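Long-range contact in 3-keto-5-aminohexanoate cleavage protein (Burkholderia xenovorans LB400, PDB 3E02), which probably cleaves 3-keto-5-aminohexanoate or a related beta-keto acid, using a bound zinc ion held in a TIM-barrel fold: residues 100-112 and 298-311. Numbering follows the deposited sequence.
Sequences APARAARPEVASM and RAMLKTKGANETSF
Glu108 reaches from the loop before strand 109-113 between Arg298, on the last turn of helix 294-301, and the loop that follows it; its carboxylate lies nearly coplanar with the Arg298 guanidinium (12° apart). Arg298 NE (3.0 Å) and NH2 (3.1 Å) both bond Glu108 OE2 on the oxygen's syn side, while NH1 bonds the backbone O of Asp80 and pairs with the carboxylate of Asp295. Thr303 OG1 donates to Glu108 OE1 over 2.8 Å from above the carboxylate plane; chi1 of 63° sets the hydroxyl there and leaves CG2 to pack on Val109 CG2. Gly305 N adds a weak bond to OE1, at backbone angles that suit glycine. Lys304, extended beyond CG, carries NZ to Arg106 O (2.8 Å) and Glu308 O (2.9 Å), tying both loops together, with Ser165 O a further acceptor. Near the C-terminus, Ser310 N bonds Ala105 O at 2.8 Å, a carbonyl at the end of helix 95-105, and Ala105 CB meets Phe311 CD2 at 3.9 Å. Thr309 OG1 sits over one face of that ring, and Lys76 pairs with the terminal carboxylate. The C-terminal tail is thus fastened to a helix-to-strand loop of the TIM barrel, where buried Glu108 is probably kept ionised by Arg298 and neighbouring donors.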
loop_
_atom_site.group_PDB
_atom_site.type_symbol
_atom_site.label_atom_id
_atom_site.label_comp_id
_atom_site.label_asym_id
_atom_site.label_seq_id
_atom_site.Cartn_x
_atom_site.Cartn_y
_atom_site.Cartn_z
ATOM N N ALA A 100 -1.675 32.866 -21.780
ATOM C CA ALA A 100 -2.479 33.912 -22.448
ATOM C C ALA A 100 -4.007 33.818 -22.276
ATOM O O ALA A 100 -4.614 34.817 -21.888
ATOM C CB ALA A 100 -2.107 34.032 -23.929
ATOM N N PRO A 101 -4.628 32.651 -22.560
ATOM C CA PRO A 101 -6.083 32.533 -22.391
ATOM C C PRO A 101 -6.595 32.814 -20.968
ATOM O O PRO A 101 -7.502 33.617 -20.810
ATOM C CB PRO A 101 -6.360 31.096 -22.819
ATOM C CG PRO A 101 -5.280 30.777 -23.746
ATOM C CD PRO A 101 -4.078 31.406 -23.132
ATOM N N ALA A 102 -5.987 32.192 -19.959
ATOM C CA ALA A 102 -6.358 32.416 -18.548
ATOM C C ALA A 102 -6.141 33.867 -18.133
ATOM O O ALA A 102 -6.956 34.409 -17.373
ATOM C CB ALA A 102 -5.588 31.463 -17.604
ATOM N N ARG A 103 -5.050 34.483 -18.609
ATOM C CA ARG A 103 -4.776 35.888 -18.306
ATOM C C ARG A 103 -5.830 36.807 -18.915
ATOM O O ARG A 103 -6.261 37.756 -18.268
ATOM C CB ARG A 103 -3.373 36.333 -18.744
ATOM C CG ARG A 103 -2.251 35.696 -17.926
ATOM C CD ARG A 103 -1.213 36.719 -17.497
ATOM N NE ARG A 103 -0.528 37.371 -18.614
ATOM C CZ ARG A 103 0.606 36.962 -19.198
ATOM N NH1 ARG A 103 1.247 35.843 -18.833
ATOM N NH2 ARG A 103 1.111 37.688 -20.202
ATOM N N ALA A 104 -6.249 36.513 -20.149
ATOM C CA ALA A 104 -7.285 37.312 -20.821
ATOM C C ALA A 104 -8.677 37.093 -20.207
ATOM O O ALA A 104 -9.396 38.051 -19.917
ATOM C CB ALA A 104 -7.328 37.006 -22.324
ATOM N N ALA A 105 -9.031 35.831 -19.993
ATOM C CA ALA A 105 -10.360 35.447 -19.491
ATOM C C ALA A 105 -10.642 35.676 -18.004
ATOM O O ALA A 105 -11.808 35.811 -17.626
ATOM C CB ALA A 105 -10.600 33.993 -19.803
ATOM N N ARG A 106 -9.601 35.655 -17.172
ATOM C CA ARG A 106 -9.732 35.755 -15.708
ATOM C C ARG A 106 -10.824 34.771 -15.227
ATOM O O ARG A 106 -11.816 35.179 -14.628
ATOM C CB ARG A 106 -9.962 37.209 -15.279
ATOM C CG ARG A 106 -8.739 38.107 -15.560
ATOM C CD ARG A 106 -9.011 39.579 -15.304
ATOM N NE ARG A 106 -9.264 39.894 -13.896
ATOM C CZ ARG A 106 -8.364 40.339 -13.007
ATOM N NH1 ARG A 106 -7.073 40.520 -13.320
ATOM N NH2 ARG A 106 -8.764 40.582 -11.754
ATOM N N PRO A 107 -10.612 33.455 -15.483
ATOM C CA PRO A 107 -11.620 32.458 -15.161
ATOM C C PRO A 107 -11.691 32.130 -13.673
ATOM O O PRO A 107 -10.782 32.452 -12.913
ATOM C CB PRO A 107 -11.138 31.230 -15.941
ATOM C CG PRO A 107 -9.664 31.346 -15.871
ATOM C CD PRO A 107 -9.391 32.814 -16.011
ATOM N N GLU A 108 -12.782 31.476 -13.286
ATOM C CA GLU A 108 -12.942 30.988 -11.919
ATOM C C GLU A 108 -11.936 29.881 -11.608
ATOM O O GLU A 108 -11.475 29.761 -10.460
ATOM C CB GLU A 108 -14.336 30.416 -11.694
ATOM C CG GLU A 108 -15.444 31.423 -11.756
ATOM C CD GLU A 108 -16.738 30.788 -11.356
ATOM O OE1 GLU A 108 -17.036 30.786 -10.146
ATOM O OE2 GLU A 108 -17.432 30.293 -12.256
ATOM N N VAL A 109 -11.633 29.065 -12.626
ATOM C CA VAL A 109 -10.706 27.954 -12.498
ATOM C C VAL A 109 -9.756 27.857 -13.701
ATOM O O VAL A 109 -10.132 28.166 -14.829
ATOM C CB VAL A 109 -11.461 26.599 -12.308
ATOM C CG1 VAL A 109 -10.479 25.425 -12.180
ATOM C CG2 VAL A 109 -12.397 26.662 -11.083
ATOM N N ALA A 110 -8.502 27.510 -13.419
ATOM C CA ALA A 110 -7.506 27.213 -14.451
ATOM C C ALA A 110 -6.768 25.953 -14.057
ATOM O O ALA A 110 -6.573 25.703 -12.862
ATOM C CB ALA A 110 -6.521 28.378 -14.630
ATOM N N SER A 111 -6.348 25.161 -15.042
ATOM C CA SER A 111 -5.549 23.967 -14.756
ATOM C C SER A 111 -4.137 24.436 -14.395
ATOM O O SER A 111 -3.716 25.517 -14.813
ATOM C CB SER A 111 -5.545 22.965 -15.922
ATOM O OG SER A 111 -4.934 23.499 -17.067
HETATM N N MSE A 112 -3.438 23.648 -13.582
HETATM C CA MSE A 112 -2.077 23.971 -13.143
HETATM C C MSE A 112 -1.300 22.667 -13.059
HETATM O O MSE A 112 -1.499 21.887 -12.144
HETATM C CB MSE A 112 -2.136 24.701 -11.788
HETATM C CG MSE A 112 -0.818 25.114 -11.134
HETATM SE SE MSE A 112 0.235 26.338 -12.186
HETATM C CE MSE A 112 -1.107 27.787 -12.549
ATOM N N ARG A 298 -18.845 25.298 -7.021
ATOM C CA ARG A 298 -18.260 26.619 -6.693
ATOM C C ARG A 298 -18.032 26.782 -5.185
ATOM O O ARG A 298 -17.003 27.307 -4.773
ATOM C CB ARG A 298 -19.147 27.770 -7.203
ATOM C CG ARG A 298 -19.173 27.932 -8.708
ATOM C CD ARG A 298 -19.936 29.180 -9.135
ATOM N NE ARG A 298 -19.792 29.381 -10.580
ATOM C CZ ARG A 298 -20.532 28.808 -11.530
ATOM N NH1 ARG A 298 -21.558 28.017 -11.234
ATOM N NH2 ARG A 298 -20.244 29.059 -12.810
ATOM N N ALA A 299 -18.995 26.329 -4.384
ATOM C CA ALA A 299 -18.900 26.371 -2.923
ATOM C C ALA A 299 -17.819 25.416 -2.423
ATOM O O ALA A 299 -17.111 25.743 -1.479
ATOM C CB ALA A 299 -20.257 26.049 -2.273
HETATM N N MSE A 300 -17.689 24.245 -3.053
HETATM C CA MSE A 300 -16.643 23.281 -2.688
HETATM C C MSE A 300 -15.251 23.840 -2.998
HETATM O O MSE A 300 -14.386 23.845 -2.135
HETATM C CB MSE A 300 -16.837 21.932 -3.409
HETATM C CG MSE A 300 -18.024 21.133 -2.893
HETATM SE SE MSE A 300 -18.533 19.706 -4.102
HETATM C CE MSE A 300 -17.022 18.545 -3.948
ATOM N N LEU A 301 -15.064 24.333 -4.217
ATOM C CA LEU A 301 -13.771 24.881 -4.655
ATOM C C LEU A 301 -13.475 26.310 -4.178
ATOM O O LEU A 301 -12.327 26.762 -4.300
ATOM C CB LEU A 301 -13.655 24.808 -6.175
ATOM C CG LEU A 301 -13.806 23.412 -6.784
ATOM C CD1 LEU A 301 -13.658 23.461 -8.295
ATOM C CD2 LEU A 301 -12.810 22.473 -6.199
ATOM N N LYS A 302 -14.496 26.997 -3.653
ATOM C CA LYS A 302 -14.403 28.379 -3.162
ATOM C C LYS A 302 -13.973 29.314 -4.294
ATOM O O LYS A 302 -13.026 30.077 -4.170
ATOM C CB LYS A 302 -13.474 28.489 -1.939
ATOM C CG LYS A 302 -13.842 27.635 -0.735
ATOM C CD LYS A 302 -15.115 28.106 -0.065
ATOM C CE LYS A 302 -15.419 27.296 1.198
ATOM N NZ LYS A 302 -14.340 27.446 2.236
ATOM N N THR A 303 -14.689 29.244 -5.408
ATOM C CA THR A 303 -14.400 30.080 -6.573
ATOM C C THR A 303 -14.956 31.487 -6.376
ATOM O O THR A 303 -15.812 31.712 -5.523
ATOM C CB THR A 303 -14.967 29.487 -7.873
ATOM O OG1 THR A 303 -16.393 29.424 -7.791
ATOM C CG2 THR A 303 -14.375 28.083 -8.136
ATOM N N LYS A 304 -14.480 32.410 -7.203
ATOM C CA LYS A 304 -14.862 33.825 -7.123
ATOM C C LYS A 304 -16.280 34.158 -7.634
ATOM O O LYS A 304 -16.765 35.255 -7.374
ATOM C CB LYS A 304 -13.826 34.715 -7.833
ATOM C CG LYS A 304 -13.704 34.536 -9.353
ATOM C CD LYS A 304 -12.708 35.516 -9.945
ATOM C CE LYS A 304 -12.570 35.306 -11.440
ATOM N NZ LYS A 304 -11.639 36.292 -12.065
ATOM N N GLY A 305 -16.907 33.240 -8.365
ATOM C CA GLY A 305 -18.248 33.411 -8.913
ATOM C C GLY A 305 -18.222 33.661 -10.403
ATOM O O GLY A 305 -17.275 34.254 -10.928
ATOM N N ALA A 306 -19.281 33.215 -11.078
ATOM C CA ALA A 306 -19.433 33.345 -12.544
ATOM C C ALA A 306 -19.409 34.795 -13.066
ATOM O O ALA A 306 -18.923 35.047 -14.172
ATOM C CB ALA A 306 -20.725 32.637 -13.004
ATOM N N ASN A 307 -19.914 35.719 -12.254
ATOM C CA ASN A 307 -19.977 37.150 -12.596
ATOM C C ASN A 307 -18.647 37.911 -12.480
ATOM O O ASN A 307 -18.571 39.077 -12.880
ATOM C CB ASN A 307 -21.056 37.870 -11.752
ATOM C CG ASN A 307 -20.759 37.858 -10.244
ATOM O OD1 ASN A 307 -20.147 36.920 -9.718
ATOM N ND2 ASN A 307 -21.223 38.891 -9.545
ATOM N N GLU A 308 -17.606 37.273 -11.925
ATOM C CA GLU A 308 -16.286 37.904 -11.738
ATOM C C GLU A 308 -15.233 37.548 -12.803
ATOM O O GLU A 308 -14.054 37.858 -12.624
ATOM C CB GLU A 308 -15.772 37.595 -10.327
ATOM C CG GLU A 308 -16.701 38.078 -9.206
ATOM C CD GLU A 308 -16.940 39.589 -9.226
ATOM O OE1 GLU A 308 -15.996 40.350 -9.548
ATOM O OE2 GLU A 308 -18.078 40.015 -8.920
ATOM N N THR A 309 -15.653 36.921 -13.906
ATOM C CA THR A 309 -14.745 36.584 -15.011
ATOM C C THR A 309 -14.746 37.726 -16.022
ATOM O O THR A 309 -15.614 38.592 -15.956
ATOM C CB THR A 309 -15.141 35.266 -15.713
ATOM O OG1 THR A 309 -16.343 35.442 -16.478
ATOM C CG2 THR A 309 -15.320 34.132 -14.702
ATOM N N SER A 310 -13.790 37.716 -16.954
ATOM C CA SER A 310 -13.694 38.740 -18.018
ATOM C C SER A 310 -14.282 38.282 -19.365
ATOM O O SER A 310 -13.731 38.580 -20.425
ATOM C CB SER A 310 -12.252 39.228 -18.160
ATOM O OG SER A 310 -11.890 39.928 -16.988
ATOM N N PHE A 311 -15.398 37.560 -19.309
ATOM C CA PHE A 311 -16.136 37.127 -20.500
ATOM C C PHE A 311 -17.641 37.059 -20.196
ATOM O O PHE A 311 -18.459 36.818 -21.085
ATOM C CB PHE A 311 -15.597 35.798 -21.057
ATOM C CG PHE A 311 -15.592 34.669 -20.071
ATOM C CD1 PHE A 311 -16.744 33.918 -19.841
ATOM C CD2 PHE A 311 -14.431 34.335 -19.381
ATOM C CE1 PHE A 311 -16.747 32.856 -18.924
ATOM C CE2 PHE A 311 -14.421 33.273 -18.461
ATOM C CZ PHE A 311 -15.582 32.538 -18.232
ATOM O OXT PHE A 311 -18.066 37.246 -19.051
HETATM O O HOH W 1 -11.536 38.844 -10.972
HETATM O O HOH W 2 -12.488 39.556 -14.042
HETATM O O HOH W 3 -9.306 34.899 -12.580
HETATM O O HOH W 4 -12.171 31.582 -8.614
#